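Local coordinates for protein putative isomerase YbhH (Escherichia coli, PDB 6OTV) that is a putative isomerase of the PrpF family, whose precise reaction remains unassigned, at residues Thr190-Ala195 and Ala282-Ser287; Met196-Ile201 and Lys250-Ser255; Arg226-Arg231 and Met269-His274; Asn264-Met269 and Glu311-Ala316. All blocks are in the same frame, centred on the assembly; numbering follows the deposited sequence.

Contact 1: Thr190-Ala195 and Ala282-Ser287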
# COMPACT_ATOMS: atom_id res chain seq x y z
N THR A 190 15.46 4.84 -24.90
CA THR A 190 15.17 4.02 -23.73
C THR A 190 13.67 4.01 -23.49
O THR A 190 13.05 5.08 -23.38
CB THR A 190 15.91 4.52 -22.49
OG1 THR A 190 17.29 4.14 -22.56
CG2 THR A 190 15.29 3.92 -21.23
N CYS A 191 13.09 2.82 -23.41
CA CYS A 191 11.68 2.64 -23.10
C CYS A 191 11.55 2.24 -21.64
O CYS A 191 12.04 1.18 -21.24
CB CYS A 191 11.05 1.59 -24.02
SG CYS A 191 11.14 2.02 -25.77
N ILE A 192 10.90 3.09 -20.85
CA ILE A 192 10.76 2.87 -19.42
C ILE A 192 9.34 3.23 -18.99
O ILE A 192 8.73 4.16 -19.54
CB ILE A 192 11.82 3.66 -18.62
CG1 ILE A 192 11.80 3.27 -17.14
CG2 ILE A 192 11.62 5.15 -18.78
CD1 ILE A 192 12.91 3.90 -16.32
N ASP A 193 8.82 2.48 -18.03
CA ASP A 193 7.47 2.66 -17.50
C ASP A 193 7.61 2.91 -16.00
O ASP A 193 7.57 1.97 -15.19
CB ASP A 193 6.61 1.43 -17.80
CG ASP A 193 5.14 1.64 -17.46
OD1 ASP A 193 4.75 2.78 -17.10
OD2 ASP A 193 4.37 0.67 -17.55
N MET A 194 7.79 4.18 -15.63
CA MET A 194 7.89 4.61 -14.23
C MET A 194 6.94 5.79 -14.04
O MET A 194 7.24 6.90 -14.49
CB MET A 194 9.32 4.98 -13.86
CG MET A 194 10.14 3.83 -13.29
SD MET A 194 9.58 3.30 -11.66
CE MET A 194 9.88 4.76 -10.68
N ALA A 195 5.80 5.54 -13.40
CA ALA A 195 4.73 6.51 -13.21
C ALA A 195 4.09 6.94 -14.53
O ALA A 195 2.95 7.42 -14.55
CB ALA A 195 5.24 7.74 -12.44
N ALA A 282 8.57 13.45 -14.79
CA ALA A 282 9.77 13.69 -14.00
C ALA A 282 10.20 12.43 -13.26
O ALA A 282 11.40 12.17 -13.10
CB ALA A 282 9.54 14.84 -13.03
N ILE A 283 9.24 11.63 -12.81
CA ILE A 283 9.57 10.36 -12.15
C ILE A 283 10.30 9.45 -13.12
O ILE A 283 11.34 8.86 -12.78
CB ILE A 283 8.30 9.69 -11.59
CG1 ILE A 283 7.53 10.64 -10.67
CG2 ILE A 283 8.66 8.40 -10.88
CD1 ILE A 283 8.36 11.23 -9.57
N ALA A 284 9.78 9.32 -14.34
CA ALA A 284 10.36 8.40 -15.31
C ALA A 284 11.76 8.83 -15.71
O ALA A 284 12.69 8.01 -15.75
CB ALA A 284 9.45 8.31 -16.54
N ILE A 285 11.95 10.12 -16.01
CA ILE A 285 13.25 10.61 -16.46
C ILE A 285 14.29 10.49 -15.36
O ILE A 285 15.41 10.03 -15.59
CB ILE A 285 13.12 12.06 -16.96
CG1 ILE A 285 12.16 12.12 -18.14
CG2 ILE A 285 14.49 12.60 -17.35
CD1 ILE A 285 11.53 13.48 -18.33
N SER A 286 13.93 10.91 -14.14
CA SER A 286 14.87 10.80 -13.03
C SER A 286 15.24 9.35 -12.76
O SER A 286 16.38 9.05 -12.40
CB SER A 286 14.28 11.45 -11.77
OG SER A 286 13.10 10.79 -11.37
N SER A 287 14.28 8.43 -12.94
CA SER A 287 14.56 7.01 -12.74
C SER A 287 15.59 6.51 -13.75
O SER A 287 16.51 5.77 -13.38
CB SER A 287 13.27 6.20 -12.86
OG SER A 287 12.36 6.54 -11.83
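M194 and A195, just past the end of strand 187-193, press against I283, A284 and S287 on one side of helix 279-290, a contact made wholly by van der Waals packing. It is tightest where M194 O lies 3.3 Å from A284 CB, a closeness for which a small alanine is well suited. The M194 side chain, flexible enough to fold twice, at chi2 and chi3, swings its methyl back toward the helix. There M194 CE comes 3.3 Å from S287 OG and also meets I283 CG2, the side chains of M194 and I283 crossing at about a right angle. S287 can tolerate this apolar neighbour because its hydroxyl donates to I283 O (OG to O 2.7 Å), on the opposite face of that carbonyl from S287 N. A195 adds its CB, 3.7 Å from I283 CB, but this residue is partly exposed and marks the solvent side. At the other end the packing is looser: I192 CD1 stays 4.2 Å from S287 CB. I192 and A284 both pack on V198 of strand 197-202, I285 faces strand 263-267, and I283 and S286 lie against V319 of strand 315-322, so strands surround much of helix 279-290.

Contact 2: Met196-Ile201 and Lys250-Ser255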
# COMPACT_ATOMS: atom_id res chain seq x y z
N MET A 196 4.80 6.75 -15.63
CA MET A 196 4.33 7.09 -16.96
C MET A 196 5.16 6.34 -17.99
O MET A 196 6.40 6.33 -17.89
CB MET A 196 4.41 8.60 -17.19
CG MET A 196 4.03 9.05 -18.60
SD MET A 196 2.28 8.82 -18.98
CE MET A 196 1.53 9.93 -17.80
N PRO A 197 4.54 5.69 -18.97
CA PRO A 197 5.32 5.11 -20.08
C PRO A 197 5.89 6.22 -20.94
O PRO A 197 5.15 7.03 -21.50
CB PRO A 197 4.28 4.27 -20.84
CG PRO A 197 3.14 4.10 -19.89
CD PRO A 197 3.12 5.33 -19.05
N VAL A 198 7.22 6.26 -21.05
CA VAL A 198 7.89 7.27 -21.86
C VAL A 198 8.95 6.59 -22.71
O VAL A 198 9.46 5.52 -22.38
CB VAL A 198 8.53 8.39 -21.00
CG1 VAL A 198 7.49 9.08 -20.12
CG2 VAL A 198 9.69 7.85 -20.17
N VAL A 199 9.29 7.24 -23.82
CA VAL A 199 10.42 6.85 -24.66
C VAL A 199 11.41 8.01 -24.64
O VAL A 199 11.08 9.12 -25.06
CB VAL A 199 9.98 6.48 -26.09
CG1 VAL A 199 8.95 7.47 -26.62
CG2 VAL A 199 11.19 6.41 -27.01
N ILE A 200 12.60 7.74 -24.13
CA ILE A 200 13.60 8.78 -23.90
C ILE A 200 14.51 8.84 -25.12
O ILE A 200 15.18 7.86 -25.46
CB ILE A 200 14.39 8.50 -22.62
CG1 ILE A 200 13.45 8.54 -21.42
CG2 ILE A 200 15.54 9.48 -22.46
CD1 ILE A 200 14.05 8.02 -20.15
N ILE A 201 14.54 10.00 -25.77
CA ILE A 201 15.24 10.19 -27.04
C ILE A 201 16.24 11.33 -26.85
O ILE A 201 15.85 12.41 -26.43
CB ILE A 201 14.28 10.51 -28.19
CG1 ILE A 201 13.13 9.51 -28.23
CG2 ILE A 201 15.04 10.55 -29.52
CD1 ILE A 201 11.99 9.92 -29.13
N LYS A 250 4.69 8.84 -23.76
CA LYS A 250 5.04 10.24 -23.94
C LYS A 250 6.51 10.33 -24.36
O LYS A 250 7.38 9.95 -23.57
CB LYS A 250 4.81 11.02 -22.66
CG LYS A 250 3.39 11.00 -22.15
CD LYS A 250 2.66 12.31 -22.44
CE LYS A 250 1.36 12.42 -21.64
NZ LYS A 250 0.47 11.23 -21.85
N PRO A 251 6.81 10.81 -25.56
CA PRO A 251 8.22 10.95 -25.96
C PRO A 251 8.87 12.14 -25.25
O PRO A 251 8.24 13.18 -25.05
CB PRO A 251 8.15 11.16 -27.47
CG PRO A 251 6.79 11.72 -27.71
CD PRO A 251 5.89 11.12 -26.67
N VAL A 252 10.13 11.95 -24.86
CA VAL A 252 10.88 12.96 -24.12
C VAL A 252 12.22 13.16 -24.80
O VAL A 252 13.02 12.23 -24.89
CB VAL A 252 11.10 12.56 -22.65
CG1 VAL A 252 11.92 13.63 -21.95
CG2 VAL A 252 9.77 12.34 -21.94
N LEU A 253 12.46 14.38 -25.28
CA LEU A 253 13.78 14.75 -25.78
C LEU A 253 14.66 15.18 -24.60
O LEU A 253 14.25 16.00 -23.79
CB LEU A 253 13.68 15.88 -26.80
CG LEU A 253 12.87 15.59 -28.07
CD1 LEU A 253 12.99 16.75 -29.04
CD2 LEU A 253 13.34 14.30 -28.71
N ILE A 254 15.86 14.60 -24.51
CA ILE A 254 16.75 14.89 -23.40
C ILE A 254 18.05 15.48 -23.93
O ILE A 254 18.48 15.22 -25.06
CB ILE A 254 17.04 13.65 -22.53
CG1 ILE A 254 17.81 12.59 -23.31
CG2 ILE A 254 15.74 13.09 -21.97
CD1 ILE A 254 18.46 11.55 -22.43
N SER A 255 18.68 16.29 -23.08
CA SER A 255 19.96 16.92 -23.35
C SER A 255 20.57 17.30 -22.01
O SER A 255 19.86 17.34 -21.00
CB SER A 255 19.80 18.16 -24.25
OG SER A 255 19.04 19.17 -23.61
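I200 CG2 meets both CG2 and CD1 of I254, the side chains crossing obliquely, and lies 3.6 Å from I254 CD1. CG1 of I254 is lodged between its backbone N and carbonyl carbon (chi1 65°), which sets it beside I200 CG2 as well. Side chains alternate between the two faces of this parallel strand pair. V198 and I200 share one face with K250 and V252; V199 and I201 share the other with P251 and L253. On the face of V199, I201, P251 and L253, V199 CG1 lies 3.9 Å from P251 CB, and L253 CD2 turns in toward I201 CB. Beta-branched residues suit such extended strands and give each face a compact apolar surface. Between the strands V198 CB sits 3.2 Å from K250 O. The aliphatic part of K250 runs past M196, whose SD is 4.0 Å from K250 CG; the lysine NZ, still beside M196 SD, bonds V247 O. Backbone bonds set the register; that from I201 N to V252 O is nearly straight (2.8 Å, 172° at the hydrogen), whereas V199 N to K250 O is weak. P251 costs the ladder nothing, since its nitrogen is not needed on this side. Strand 197-202 pairs antiparallel with strand 187-193 and strand 250-255 with strand 263-267, while A284, I285 and S288 of helix 279-290 cover the V198, I200 and V252 face.

Contact 3: Arg226-Arg231 and Met269-His274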
# COMPACT_ATOMS: atom_id res chain seq x y z
N ARG A 226 9.53 12.79 -37.25
CA ARG A 226 10.55 11.86 -36.78
C ARG A 226 10.26 11.36 -35.37
O ARG A 226 10.54 10.20 -35.05
CB ARG A 226 11.93 12.51 -36.84
CG ARG A 226 12.61 12.40 -38.20
CD ARG A 226 14.03 12.93 -38.16
NE ARG A 226 14.82 12.44 -39.29
CZ ARG A 226 14.88 13.04 -40.47
NH1 ARG A 226 14.20 14.15 -40.70
NH2 ARG A 226 15.63 12.52 -41.44
N ILE A 227 9.69 12.22 -34.52
CA ILE A 227 9.33 11.80 -33.17
C ILE A 227 8.20 10.78 -33.22
O ILE A 227 8.22 9.77 -32.50
CB ILE A 227 8.96 13.02 -32.31
CG1 ILE A 227 10.19 13.89 -32.06
CG2 ILE A 227 8.34 12.58 -30.99
CD1 ILE A 227 9.91 15.11 -31.21
N GLU A 228 7.19 11.01 -34.07
CA GLU A 228 6.07 10.08 -34.16
C GLU A 228 6.50 8.72 -34.68
O GLU A 228 6.02 7.69 -34.19
CB GLU A 228 4.97 10.67 -35.06
CG GLU A 228 4.00 11.58 -34.34
CD GLU A 228 3.14 10.83 -33.34
OE1 GLU A 228 2.90 9.62 -33.55
OE2 GLU A 228 2.71 11.44 -32.34
N SER A 229 7.41 8.69 -35.66
CA SER A 229 7.92 7.42 -36.17
C SER A 229 8.51 6.58 -35.05
O SER A 229 8.33 5.36 -35.01
CB SER A 229 8.96 7.67 -37.26
OG SER A 229 9.63 6.47 -37.60
N ILE A 230 9.23 7.22 -34.12
CA ILE A 230 9.82 6.48 -33.01
C ILE A 230 8.77 6.14 -31.96
O ILE A 230 8.85 5.08 -31.33
CB ILE A 230 10.98 7.29 -32.41
CG1 ILE A 230 11.95 7.72 -33.51
CG2 ILE A 230 11.71 6.49 -31.35
CD1 ILE A 230 13.06 8.63 -33.02
N ARG A 231 7.77 7.00 -31.76
CA ARG A 231 6.78 6.75 -30.72
C ARG A 231 5.87 5.58 -31.09
O ARG A 231 5.63 4.69 -30.26
CB ARG A 231 5.95 8.00 -30.46
CG ARG A 231 4.98 7.82 -29.29
CD ARG A 231 4.10 9.03 -29.10
NE ARG A 231 3.00 9.09 -30.06
CZ ARG A 231 1.81 8.55 -29.87
NH1 ARG A 231 1.54 7.91 -28.73
NH2 ARG A 231 0.87 8.65 -30.80
N MET A 269 3.41 15.54 -25.42
CA MET A 269 2.19 15.11 -24.75
C MET A 269 1.14 14.42 -25.62
O MET A 269 -0.06 14.63 -25.39
CB MET A 269 1.52 16.31 -24.08
CG MET A 269 2.45 17.20 -23.28
SD MET A 269 1.66 18.75 -22.79
CE MET A 269 1.40 19.52 -24.38
N PRO A 270 1.49 13.58 -26.61
CA PRO A 270 2.76 13.16 -27.22
C PRO A 270 3.10 13.96 -28.47
O PRO A 270 4.19 13.81 -29.02
CB PRO A 270 2.51 11.69 -27.57
CG PRO A 270 1.08 11.39 -27.17
CD PRO A 270 0.40 12.71 -27.07
N HIS A 271 2.17 14.81 -28.91
CA HIS A 271 2.34 15.56 -30.15
C HIS A 271 2.94 16.94 -29.91
O HIS A 271 3.88 17.33 -30.60
CB HIS A 271 1.00 15.68 -30.87
CG HIS A 271 0.25 14.39 -30.99
ND1 HIS A 271 0.75 13.29 -31.65
CD2 HIS A 271 -0.98 14.03 -30.53
CE1 HIS A 271 -0.13 12.30 -31.59
NE2 HIS A 271 -1.19 12.73 -30.92
N SER A 272 2.42 17.68 -28.94
CA SER A 272 2.89 19.02 -28.63
C SER A 272 3.90 18.99 -27.49
O SER A 272 3.94 18.06 -26.69
CB SER A 272 1.72 19.94 -28.27
OG SER A 272 0.86 20.14 -29.38
N CYS A 273 4.71 20.04 -27.42
CA CYS A 273 5.74 20.16 -26.40
C CYS A 273 5.16 20.81 -25.15
O CYS A 273 4.61 21.92 -25.23
CB CYS A 273 6.94 20.95 -26.93
SG CYS A 273 8.33 21.04 -25.77
N HIS A 274 5.27 20.12 -24.02
CA HIS A 274 4.83 20.67 -22.74
C HIS A 274 5.61 21.94 -22.42
O HIS A 274 6.83 22.01 -22.60
CB HIS A 274 5.04 19.62 -21.64
CG HIS A 274 4.19 19.81 -20.42
ND1 HIS A 274 4.18 20.98 -19.69
CD2 HIS A 274 3.35 18.96 -19.78
CE1 HIS A 274 3.35 20.85 -18.67
NE2 HIS A 274 2.84 19.64 -18.70
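E228 OE2 is gripped by two nitrogens, one from each segment. H271 ND1 approaches at 2.8 Å, but its bond is weak because the N-H is bent to 122°. The oxygen lies at the edge of the imidazole, near the ring plane, with carboxylate and ring turned 31° apart. R231 NE, one turn further along the helix, completes a salt bridge to the same oxygen at 3.3 Å, coming from above the carboxylate plane. The arginine also carries the apolar half of the contact. Its CG stands anti to the backbone N (chi1 -175°), and a bend at chi3 brings NE beside P270 CB. P270 covers one face of the guanidinium, offset toward the rim. P270 CB is 3.5 Å from R231 CD, and P270 CG comes 3.8 Å from R231 NH1. The compact, apolar proline ring suits lying against a guanidinium face, and the cis peptide before it shapes the loop that presents it. R231 NH2 is held by V243 O, which helps keep the buried guanidinium in place. The R231-E228 pair is the i to i+3 salt bridge common on helices. Here it lies where helix 221-237 packs on P251 and L253, the face of strand 250-255 opposite to helix 279-290, as an outer layer on the strands.

Contact 4: Asn264-Met269 and Glu311-Ala316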
# COMPACT_ATOMS: atom_id res chain seq x y z
N ASN A 264 18.25 18.11 -18.93
CA ASN A 264 17.26 19.00 -19.52
C ASN A 264 16.34 18.18 -20.42
O ASN A 264 16.81 17.30 -21.14
CB ASN A 264 17.94 20.12 -20.31
CG ASN A 264 16.96 20.91 -21.16
OD1 ASN A 264 16.21 21.75 -20.65
ND2 ASN A 264 16.95 20.64 -22.46
N VAL A 265 15.04 18.46 -20.37
CA VAL A 265 14.07 17.64 -21.08
C VAL A 265 13.11 18.52 -21.86
O VAL A 265 12.88 19.69 -21.54
CB VAL A 265 13.29 16.70 -20.13
CG1 VAL A 265 14.23 15.82 -19.32
CG2 VAL A 265 12.36 17.50 -19.22
N ARG A 266 12.54 17.93 -22.91
CA ARG A 266 11.42 18.50 -23.65
C ARG A 266 10.34 17.43 -23.70
O ARG A 266 10.52 16.39 -24.34
CB ARG A 266 11.83 18.93 -25.06
CG ARG A 266 12.72 20.17 -25.08
CD ARG A 266 12.01 21.37 -24.47
NE ARG A 266 12.84 22.57 -24.46
CZ ARG A 266 13.62 22.94 -23.45
NH1 ARG A 266 13.69 22.20 -22.35
NH2 ARG A 266 14.33 24.06 -23.54
N TYR A 267 9.22 17.68 -23.01
CA TYR A 267 8.20 16.67 -22.74
C TYR A 267 7.07 16.80 -23.76
O TYR A 267 6.39 17.83 -23.81
CB TYR A 267 7.68 16.84 -21.32
CG TYR A 267 6.77 15.73 -20.81
CD1 TYR A 267 7.29 14.49 -20.46
CD2 TYR A 267 5.41 15.95 -20.64
CE1 TYR A 267 6.46 13.48 -19.98
CE2 TYR A 267 4.58 14.95 -20.16
CZ TYR A 267 5.11 13.72 -19.83
OH TYR A 267 4.29 12.72 -19.35
N PHE A 268 6.86 15.76 -24.56
CA PHE A 268 5.83 15.78 -25.58
C PHE A 268 4.60 15.00 -25.11
O PHE A 268 4.72 13.94 -24.49
CB PHE A 268 6.36 15.21 -26.90
CG PHE A 268 7.27 16.15 -27.63
CD1 PHE A 268 6.76 17.02 -28.59
CD2 PHE A 268 8.63 16.20 -27.35
CE1 PHE A 268 7.59 17.90 -29.26
CE2 PHE A 268 9.46 17.08 -28.01
CZ PHE A 268 8.94 17.93 -28.97
N MET A 269 3.41 15.54 -25.42
CA MET A 269 2.19 15.11 -24.75
C MET A 269 1.14 14.42 -25.62
O MET A 269 -0.06 14.63 -25.39
CB MET A 269 1.52 16.31 -24.08
CG MET A 269 2.45 17.20 -23.28
SD MET A 269 1.66 18.75 -22.79
CE MET A 269 1.40 19.52 -24.38
N GLU A 311 15.57 19.79 -15.58
CA GLU A 311 15.30 21.08 -16.20
C GLU A 311 14.30 20.93 -17.33
O GLU A 311 14.31 19.92 -18.05
CB GLU A 311 16.60 21.72 -16.70
CG GLU A 311 17.60 21.99 -15.58
CD GLU A 311 18.90 22.62 -16.05
OE1 GLU A 311 19.10 22.74 -17.28
OE2 GLU A 311 19.72 22.99 -15.19
N HIS A 312 13.44 21.92 -17.48
CA HIS A 312 12.38 21.91 -18.48
C HIS A 312 12.20 23.34 -18.97
O HIS A 312 12.80 24.27 -18.41
CB HIS A 312 11.08 21.32 -17.91
CG HIS A 312 10.56 22.05 -16.71
ND1 HIS A 312 9.85 23.23 -16.81
CD2 HIS A 312 10.62 21.75 -15.39
CE1 HIS A 312 9.52 23.63 -15.59
NE2 HIS A 312 9.97 22.76 -14.72
N PRO A 313 11.39 23.55 -20.02
CA PRO A 313 11.31 24.90 -20.62
C PRO A 313 11.05 26.05 -19.66
O PRO A 313 11.51 27.17 -19.93
CB PRO A 313 10.15 24.76 -21.62
CG PRO A 313 10.23 23.36 -22.05
CD PRO A 313 10.66 22.57 -20.85
N SER A 314 10.34 25.84 -18.55
CA SER A 314 9.95 26.94 -17.68
C SER A 314 10.49 26.81 -16.26
O SER A 314 9.92 27.40 -15.34
CB SER A 314 8.42 27.09 -17.66
OG SER A 314 7.78 25.83 -17.72
N GLY A 315 11.57 26.08 -16.07
CA GLY A 315 12.16 25.99 -14.75
C GLY A 315 12.82 24.64 -14.54
O GLY A 315 13.27 24.00 -15.49
N ALA A 316 12.88 24.23 -13.27
CA ALA A 316 13.47 22.95 -12.90
C ALA A 316 12.67 22.34 -11.77
O ALA A 316 11.96 23.03 -11.03
CB ALA A 316 14.94 23.11 -12.48
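R266 reaches P313 because its CG stands anti to the carbonyl carbon (chi1 -71°) and a bend at chi2 (-61°) turns CD back toward the proline. The segments form the end of a parallel strand pair, one of whose strands then turns back in a tight beta hairpin. The guanidinium lies with one face under P313 CG, the side chains sliding past each other in opposite directions, and R266 NH1 is 3.4 Å from P313 CD. That NH1 also gives hydrogen bonds to V265 O, at 2.8 Å, and to N264 OD1, at 3.1 Å, while NE is taken by E212 O; a long arginine suits a buried place so rich in carbonyls. Between the strands V265 N donates to E311 O at 2.8 Å. N264 and E311 pair on one face; the asparagine ND2 is held by S255 OG and G210 O, and the buried E311 carboxylate by the backbone N of Q258, K259 and G261. P313 and S314 form the corner of a type I turn from H312 to G315, where a glycine suits backbone angles open to few other residues. Within it S314 N donates to H312 ND1, and G315 O sits 3.4 Å above the centre of the H312 ring.

Overall arrangement
The four contacts belong to one lobe of the chain, where strands curl round helix 279-290, consistent with the strand-wrapped helix of the diaminopimelate epimerase fold. Contact 1 ties that helix to the turn between strands 187-193 and 197-202; contact 2, about 8 Å away between centres, continues the strands outward to 250-255. Contact 4 lies further round, some 11 Å from contact 2, where strand 263-267, the neighbour of 250-255, pairs with 306-312. Contact 3, 9 Å from contact 2, adds helix 221-237 outside and shares M269 with contact 4. Along the chain, contact 1 encloses contacts 2 and 3, whereas contact 4 crosses 1 and 3, so distant stretches interlock in one compact unit.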